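Local coordinates for protein siderophore enterobactin esterase (PDB 6GUO) that hydrolyses the bacterial xenosiderophore enterobactin to its dihydroxybenzoyl-serine units, an esterase activity required for release of iron inside the fungal cell, at residues Gly167-Leu172 with Arg197-Glu202; Gln251-Met254 with Glu259-Tyr262. All blocks are in the same frame, centred on the assembly; numbering follows the deposited sequence.

From the N terminus, the chain enters contact 1 at G167-L172, on the helix that follows strand 156-164. It then runs through strand 184-188 and into the short helix 194-197, at whose end R197-E202 begins and closes the loop against that first helix. Only after this does contact 2 open, at Q251-M254, and it closes after four intervening helical residues at E259-Y262. The two loops therefore follow each other in series, neither nesting nor crossing. Contact 1 joins helices 166-177 and 199-208, while contact 2 spans the junction of helices 239-252 and 254-268. Their centres lie about 11 Å apart, and L261 connects them: its CD2 is 3.7 Å from L172 CD1, and it also packs on L200.

Contact 1: residues Gly167-Leu172 with Arg197-Glu202; sequences GGLFAL and RSILTE
I199 and L169 reach each other through similar first torsions: in each, the branch that leads on from CB lies anti to the backbone N, with chi1 of -160° for CG1 of I199 and 176° for CG of L169. I199 leaves its helix pointing at the other segment. L169 starts off across the line to the other segment, and its outer end then turns closer. The two side chains slide past each other in opposite directions, so that CD1 of L169 lies alongside the body of I199, 3.7 Å from I199 CB and 3.9 Å from I199 CG1. The same methyl is 3.9 Å from I199 CD1, while I199 CD1 also comes within 4.0 Å of the carbonyl O of L169.

One turn along helix 166-177, L172 offers the root of its side chain instead of its end: its CB is 4.0 Å from I199 CG1. I199 thus rests against two leucines three residues apart on one helix, touching the tip of one and the base of the other. The CA atoms of L169 and I199, the closest CA pair across the two segments, are 7.4 Å apart.

H173 and F176 of the same helix extend the surface met by I199, and H173 ND1 is hydrogen-bonded to E202 OE1. L172 also packs on P190 and I192.

G167 is the last glycine of a GxSxG sequence, consistent with the nucleophile elbow of an alpha/beta-hydrolase, and the helix that carries L169 and L172 is the one that follows this probable elbow. No hydrogen bond crosses between the segments; what joins them is a buried meeting of aliphatic groups, which implies cohesion by van der Waals contact and exclusion of water.

Contact 2: residues Gln251-Met254 with Glu259-Tyr262; sequences QRRM and EELY
R253 and E260 form a salt bridge in which the guanidinium grips the carboxylate end-on, one nitrogen to each oxygen. NH1 donates to E260 OE2 at 2.8 Å, meeting the syn lone pair of that oxygen, although OE2 is tilted 19° out of the guanidinium plane. NH2 donates to E260 OE1 at 3.0 Å along a nearly straight line, with an N-H...O angle of 170°. Here the oxygen lies close to the guanidinium plane, but the donor comes from above the carboxylate plane. The grip is therefore twisted: the two flat groups are turned 46° from each other, and the side chains cross at about a right angle.

R253 reaches over on a chain extended from CG to NE, and E260, which starts toward the other segment, is likewise extended beyond CG. Both carboxylate oxygens are satisfied by this one arginine. NH2 has a second acceptor, N257 OD1, within the intervening helical turn, so three hydrogen bonds fix the end of the guanidinium.

The bridge lies at the surface, across the break between helices. R253 has positive phi, ending helix 239-252 and occupying the N-cap position of helix 254-268, on which E260 sits. Beneath it, M254 and E259 touch F224 of strand 219-225, Y262 packs on strand 273-279, and L261 faces helix 199-208.

Contact 1: residues Gly167-Leu172 with Arg197-Glu202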
loop_
_atom_site.group_PDB
_atom_site.type_symbol
_atom_site.label_atom_id
_atom_site.label_comp_id
_atom_site.label_asym_id
_atom_site.label_seq_id
_atom_site.Cartn_x
_atom_site.Cartn_y
_atom_site.Cartn_z
ATOM N N GLY A 167 16.311 5.022 4.293
ATOM C CA GLY A 167 15.469 4.825 5.472
ATOM C C GLY A 167 15.746 3.522 6.212
ATOM O O GLY A 167 15.732 3.487 7.443
ATOM N N GLY A 168 15.992 2.448 5.464
ATOM C CA GLY A 168 16.342 1.153 6.042
ATOM C C GLY A 168 17.719 1.185 6.680
ATOM O O GLY A 168 17.930 0.613 7.751
ATOM N N LEU A 169 18.659 1.854 6.015
ATOM C CA LEU A 169 19.986 2.100 6.580
ATOM C C LEU A 169 19.865 2.838 7.915
ATOM O O LEU A 169 20.506 2.456 8.899
ATOM C CB LEU A 169 20.847 2.901 5.593
ATOM C CG LEU A 169 22.247 3.329 6.047
ATOM C CD1 LEU A 169 23.124 2.116 6.283
ATOM C CD2 LEU A 169 22.870 4.261 5.020
ATOM N N PHE A 170 19.031 3.879 7.926
ATOM C CA PHE A 170 18.733 4.664 9.125
ATOM C C PHE A 170 18.164 3.801 10.252
ATOM O O PHE A 170 18.613 3.902 11.389
ATOM C CB PHE A 170 17.771 5.809 8.780
ATOM C CG PHE A 170 17.387 6.663 9.952
ATOM C CD1 PHE A 170 18.235 7.681 10.395
ATOM C CD2 PHE A 170 16.181 6.462 10.615
ATOM C CE1 PHE A 170 17.883 8.470 11.478
ATOM C CE2 PHE A 170 15.826 7.252 11.701
ATOM C CZ PHE A 170 16.682 8.259 12.135
ATOM N N ALA A 171 17.187 2.958 9.924
ATOM C CA ALA A 171 16.613 2.008 10.882
ATOM C C ALA A 171 17.670 1.082 11.489
ATOM O O ALA A 171 17.692 0.876 12.711
ATOM C CB ALA A 171 15.508 1.192 10.229
ATOM N N LEU A 172 18.548 0.542 10.643
ATOM C CA LEU A 172 19.656 -0.297 11.111
ATOM C C LEU A 172 20.620 0.473 12.010
ATOM O O LEU A 172 21.023 -0.029 13.069
ATOM C CB LEU A 172 20.410 -0.919 9.930
ATOM C CG LEU A 172 19.621 -1.955 9.113
ATOM C CD1 LEU A 172 20.455 -2.459 7.947
ATOM C CD2 LEU A 172 19.147 -3.121 9.971
ATOM N N ARG A 197 29.921 -0.284 2.836
ATOM C CA ARG A 197 29.232 -1.078 3.854
ATOM C C ARG A 197 29.598 -0.718 5.296
ATOM O O ARG A 197 29.779 -1.596 6.139
ATOM C CB ARG A 197 29.439 -2.569 3.584
ATOM C CG ARG A 197 28.823 -3.020 2.276
ATOM C CD ARG A 197 28.862 -4.528 2.160
ATOM N NE ARG A 197 30.242 -4.996 2.100
ATOM C CZ ARG A 197 30.659 -6.228 2.385
ATOM N NH1 ARG A 197 29.812 -7.185 2.765
ATOM N NH2 ARG A 197 31.954 -6.507 2.288
ATOM N N SER A 198 29.664 0.580 5.576
ATOM C CA SER A 198 30.024 1.057 6.914
ATOM C C SER A 198 29.047 0.605 8.011
ATOM O O SER A 198 29.460 0.472 9.164
ATOM C CB SER A 198 30.177 2.583 6.939
ATOM O OG SER A 198 28.945 3.233 6.686
ATOM N N ILE A 199 27.778 0.350 7.659
ATOM C CA ILE A 199 26.779 -0.128 8.637
ATOM C C ILE A 199 27.157 -1.472 9.275
ATOM O O ILE A 199 26.744 -1.755 10.395
ATOM C CB ILE A 199 25.342 -0.205 8.038
ATOM C CG1 ILE A 199 24.260 -0.221 9.133
ATOM C CG2 ILE A 199 25.167 -1.427 7.139
ATOM C CD1 ILE A 199 24.086 1.087 9.875
ATOM N N LEU A 200 27.928 -2.292 8.559
ATOM C CA LEU A 200 28.376 -3.586 9.080
ATOM C C LEU A 200 29.388 -3.456 10.223
ATOM O O LEU A 200 29.444 -4.325 11.097
ATOM C CB LEU A 200 28.932 -4.462 7.950
ATOM C CG LEU A 200 27.961 -4.776 6.804
ATOM C CD1 LEU A 200 28.593 -5.780 5.850
ATOM C CD2 LEU A 200 26.613 -5.287 7.298
ATOM N N THR A 201 30.170 -2.378 10.222
ATOM C CA THR A 201 31.013 -2.029 11.375
ATOM C C THR A 201 30.143 -1.824 12.619
ATOM O O THR A 201 30.440 -2.366 13.683
ATOM C CB THR A 201 31.851 -0.760 11.109
ATOM O OG1 THR A 201 32.539 -0.892 9.859
ATOM C CG2 THR A 201 32.877 -0.524 12.226
ATOM N N GLU A 202 29.053 -1.071 12.466
ATOM C CA GLU A 202 28.110 -0.845 13.568
ATOM C C GLU A 202 27.369 -2.127 13.960
ATOM O O GLU A 202 27.163 -2.376 15.142
ATOM C CB GLU A 202 27.120 0.269 13.223
ATOM C CG GLU A 202 27.791 1.622 13.038
ATOM C CD GLU A 202 26.809 2.766 12.863
ATOM O OE1 GLU A 202 25.651 2.522 12.462
ATOM O OE2 GLU A 202 27.203 3.922 13.123
#

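Contact 2: residues Gln251-Met254 with Glu259-Tyr262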
loop_
_atom_site.group_PDB
_atom_site.type_symbol
_atom_site.label_atom_id
_atom_site.label_comp_id
_atom_site.label_asym_id
_atom_site.label_seq_id
_atom_site.Cartn_x
_atom_site.Cartn_y
_atom_site.Cartn_z
ATOM N N GLN A 251 26.727 -3.810 -7.803
ATOM C CA GLN A 251 27.495 -3.067 -6.791
ATOM C C GLN A 251 26.782 -3.003 -5.443
ATOM O O GLN A 251 27.412 -3.154 -4.389
ATOM C CB GLN A 251 27.794 -1.645 -7.270
ATOM C CG GLN A 251 28.769 -1.587 -8.434
ATOM C CD GLN A 251 29.089 -0.173 -8.874
ATOM O OE1 GLN A 251 28.553 0.800 -8.341
ATOM N NE2 GLN A 251 29.974 -0.053 -9.857
ATOM N N ARG A 252 25.473 -2.778 -5.484
ATOM C CA ARG A 252 24.678 -2.585 -4.269
ATOM C C ARG A 252 24.343 -3.882 -3.559
ATOM O O ARG A 252 24.154 -3.882 -2.342
ATOM C CB ARG A 252 23.425 -1.781 -4.580
ATOM C CG ARG A 252 23.787 -0.363 -4.969
ATOM C CD ARG A 252 22.583 0.481 -5.308
ATOM N NE ARG A 252 23.011 1.793 -5.788
ATOM C CZ ARG A 252 22.248 2.881 -5.848
ATOM N NH1 ARG A 252 20.975 2.860 -5.451
ATOM N NH2 ARG A 252 22.771 4.015 -6.307
ATOM N N ARG A 253 24.261 -4.980 -4.311
ATOM C CA ARG A 253 24.237 -6.317 -3.728
ATOM C C ARG A 253 23.141 -6.451 -2.660
ATOM O O ARG A 253 23.365 -6.996 -1.579
ATOM C CB ARG A 253 25.626 -6.609 -3.147
ATOM C CG ARG A 253 25.917 -8.068 -2.879
ATOM C CD ARG A 253 27.395 -8.284 -2.623
ATOM N NE ARG A 253 27.659 -9.696 -2.362
ATOM C CZ ARG A 253 27.572 -10.294 -1.171
ATOM N NH1 ARG A 253 27.834 -11.598 -1.087
ATOM N NH2 ARG A 253 27.228 -9.624 -0.075
ATOM N N MET A 254 21.953 -5.937 -2.974
ATOM C CA MET A 254 20.879 -5.811 -1.987
ATOM C C MET A 254 20.488 -7.151 -1.356
ATOM O O MET A 254 20.439 -7.267 -0.128
ATOM C CB MET A 254 19.650 -5.156 -2.623
ATOM C CG MET A 254 18.480 -4.917 -1.677
ATOM S SD MET A 254 18.867 -3.846 -0.285
ATOM C CE MET A 254 19.170 -2.280 -1.101
ATOM N N GLU A 259 20.525 -10.914 3.274
ATOM C CA GLU A 259 20.553 -12.309 3.736
ATOM C C GLU A 259 21.744 -12.578 4.658
ATOM O O GLU A 259 21.607 -13.273 5.666
ATOM C CB GLU A 259 20.571 -13.288 2.550
ATOM C CG GLU A 259 19.240 -13.418 1.810
ATOM C CD GLU A 259 18.164 -14.182 2.580
ATOM O OE1 GLU A 259 16.990 -14.117 2.160
ATOM O OE2 GLU A 259 18.466 -14.845 3.597
ATOM N N GLU A 260 22.900 -12.017 4.316
ATOM C CA GLU A 260 24.104 -12.175 5.143
ATOM C C GLU A 260 23.995 -11.444 6.477
ATOM O O GLU A 260 24.418 -11.978 7.502
ATOM C CB GLU A 260 25.359 -11.740 4.382
ATOM C CG GLU A 260 25.831 -12.796 3.392
ATOM C CD GLU A 260 26.700 -12.243 2.283
ATOM O OE1 GLU A 260 27.354 -11.194 2.479
ATOM O OE2 GLU A 260 26.728 -12.864 1.198
ATOM N N LEU A 261 23.423 -10.240 6.466
ATOM C CA LEU A 261 23.172 -9.505 7.715
ATOM C C LEU A 261 22.193 -10.262 8.603
ATOM O O LEU A 261 22.412 -10.383 9.814
ATOM C CB LEU A 261 22.641 -8.094 7.442
ATOM C CG LEU A 261 22.355 -7.230 8.680
ATOM C CD1 LEU A 261 23.602 -7.056 9.536
ATOM C CD2 LEU A 261 21.800 -5.877 8.271
ATOM N N TYR A 262 21.115 -10.762 7.999
ATOM C CA TYR A 262 20.175 -11.642 8.696
ATOM C C TYR A 262 20.900 -12.811 9.366
ATOM O O TYR A 262 20.710 -13.062 10.561
ATOM C CB TYR A 262 19.098 -12.169 7.736
ATOM C CG TYR A 262 18.249 -13.271 8.324
ATOM C CD1 TYR A 262 17.172 -12.977 9.156
ATOM C CD2 TYR A 262 18.528 -14.614 8.057
ATOM C CE1 TYR A 262 16.391 -13.986 9.698
ATOM C CE2 TYR A 262 17.756 -15.628 8.602
ATOM C CZ TYR A 262 16.688 -15.308 9.423
ATOM O OH TYR A 262 15.917 -16.307 9.966
#